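Local coordinates for protein anti sigma factor FlgM (Aquifex aeolicus, PDB 1RP3) that binds the flagellar sigma factor sigma-28 as its anti-sigma factor and probably holds it in an inactive conformation, keeping flagellar genes from being transcribed, at residues L13-T17 and E34-L39. Residues are numbered along the deposited sequence; the frame is centred on the assembly and turned at random.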
loop_
_atom_site.group_PDB
_atom_site.type_symbol
_atom_site.label_atom_id
_atom_site.label_comp_id
_atom_site.label_asym_id
_atom_site.label_seq_id
_atom_site.Cartn_x
_atom_site.Cartn_y
_atom_site.Cartn_z
ATOM N N LEU B 13 -0.712 28.329 -2.020
ATOM C CA LEU B 13 -0.767 28.451 -3.486
ATOM C C LEU B 13 -1.800 27.488 -4.041
ATOM O O LEU B 13 -2.546 27.816 -4.962
ATOM C CB LEU B 13 0.595 28.138 -4.126
ATOM C CG LEU B 13 1.776 29.036 -3.770
ATOM C CD1 LEU B 13 2.931 28.709 -4.699
ATOM C CD2 LEU B 13 1.386 30.500 -3.922
ATOM N N LEU B 14 -1.845 26.306 -3.443
ATOM C CA LEU B 14 -2.758 25.249 -3.838
ATOM C C LEU B 14 -4.211 25.648 -3.605
ATOM O O LEU B 14 -5.038 25.551 -4.516
ATOM C CB LEU B 14 -2.435 23.997 -3.029
ATOM C CG LEU B 14 -2.534 22.639 -3.697
ATOM C CD1 LEU B 14 -1.785 22.643 -5.015
ATOM C CD2 LEU B 14 -1.972 21.604 -2.740
ATOM N N LEU B 15 -4.509 26.097 -2.384
ATOM C CA LEU B 15 -5.856 26.504 -1.992
ATOM C C LEU B 15 -6.322 27.833 -2.580
ATOM O O LEU B 15 -7.471 28.233 -2.362
ATOM C CB LEU B 15 -5.993 26.527 -0.464
ATOM C CG LEU B 15 -6.276 25.191 0.240
ATOM C CD1 LEU B 15 -5.252 24.144 -0.142
ATOM C CD2 LEU B 15 -6.294 25.392 1.741
ATOM N N GLU B 16 -5.431 28.535 -3.279
ATOM C CA GLU B 16 -5.797 29.797 -3.923
ATOM C C GLU B 16 -6.355 29.572 -5.341
ATOM O O GLU B 16 -6.905 30.493 -5.944
ATOM C CB GLU B 16 -4.602 30.710 -3.977
ATOM N N THR B 17 -6.188 28.355 -5.867
ATOM C CA THR B 17 -6.689 27.992 -7.199
ATOM C C THR B 17 -7.911 27.089 -7.035
ATOM O O THR B 17 -8.548 26.702 -8.006
ATOM C CB THR B 17 -5.628 27.232 -8.048
ATOM O OG1 THR B 17 -5.201 26.056 -7.351
ATOM C CG2 THR B 17 -4.415 28.114 -8.339
ATOM N N GLU B 34 -0.252 24.350 -12.866
ATOM C CA GLU B 34 0.405 24.948 -11.712
ATOM C C GLU B 34 0.409 24.021 -10.503
ATOM O O GLU B 34 1.427 23.867 -9.829
ATOM C CB GLU B 34 -0.291 26.247 -11.320
ATOM C CG GLU B 34 0.271 27.497 -11.959
ATOM C CD GLU B 34 -0.239 28.775 -11.294
ATOM O OE1 GLU B 34 -0.876 28.697 -10.219
ATOM O OE2 GLU B 34 0.006 29.867 -11.848
ATOM N N ASP B 35 -0.737 23.399 -10.240
ATOM C CA ASP B 35 -0.886 22.506 -9.104
ATOM C C ASP B 35 0.016 21.283 -9.165
ATOM O O ASP B 35 0.537 20.845 -8.137
ATOM C CB ASP B 35 -2.354 22.120 -8.924
ATOM C CG ASP B 35 -3.229 23.310 -8.551
ATOM O OD1 ASP B 35 -2.682 24.406 -8.287
ATOM O OD2 ASP B 35 -4.470 23.149 -8.518
ATOM N N LYS B 36 0.243 20.768 -10.370
ATOM C CA LYS B 36 1.118 19.616 -10.531
ATOM C C LYS B 36 2.496 19.974 -9.971
ATOM O O LYS B 36 3.088 19.188 -9.239
ATOM C CB LYS B 36 1.224 19.219 -11.981
ATOM N N VAL B 37 2.973 21.185 -10.253
ATOM C CA VAL B 37 4.270 21.620 -9.744
ATOM C C VAL B 37 4.233 21.871 -8.241
ATOM O O VAL B 37 5.142 21.476 -7.511
ATOM C CB VAL B 37 4.777 22.887 -10.494
ATOM C CG1 VAL B 37 5.931 23.562 -9.745
ATOM C CG2 VAL B 37 5.237 22.499 -11.874
ATOM N N THR B 38 3.201 22.557 -7.784
ATOM C CA THR B 38 3.064 22.844 -6.362
ATOM C C THR B 38 3.003 21.531 -5.571
ATOM O O THR B 38 3.680 21.387 -4.555
ATOM C CB THR B 38 1.809 23.680 -6.105
ATOM O OG1 THR B 38 1.872 24.873 -6.888
ATOM C CG2 THR B 38 1.695 24.051 -4.653
ATOM N N LEU B 39 2.214 20.573 -6.062
ATOM C CA LEU B 39 2.078 19.269 -5.409
ATOM C C LEU B 39 3.425 18.563 -5.354
ATOM O O LEU B 39 3.785 17.967 -4.325
ATOM C CB LEU B 39 1.039 18.404 -6.133
ATOM C CG LEU B 39 -0.412 18.822 -5.849
ATOM C CD1 LEU B 39 -1.388 18.219 -6.867
ATOM C CD2 LEU B 39 -0.783 18.426 -4.437
#
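Leu14 and Thr17 pack against Asp35, Thr38 and Leu39 where two successive helices of FlgM meet: helix 5-14, running into the type I beta turn Leu14-Thr17, lies against the first half of helix 31-46. The link between the two helices is partly disordered, and the contact forms part of the surface that meets sigma-28: Leu14 also packs on Ile54 and Leu39 on Ser47 of the sigma factor chain. Leu14 is the apolar wedge. Its CD1 lies 3.8 Å from Thr38 CG2 and also touches the carboxylate of Asp35, while its CD2 reaches Leu39 CD2 at 3.8 Å, the two leucine side chains crossing at about a right angle. Thr38 can offer its methyl because its CG2 stands anti to the backbone N (OG1 chi1 -56°), which sends OG1 back to Glu34 O, 3.1 Å away and above the carbonyl plane; that oxygen also accepts from Thr38 N. In the turn, Thr17 OG1 lies 2.9 Å from Leu14 O and 3.2 Å from both OD1 and OD2 of Asp35. Replacing Asp35 by an alanine is likely to cost the Thr17 hydroxyl and Leu14 CD1 the carboxylate they share. Beside this pair, Thr17 CG2 approaches Glu34 OE1 to 4.0 Å.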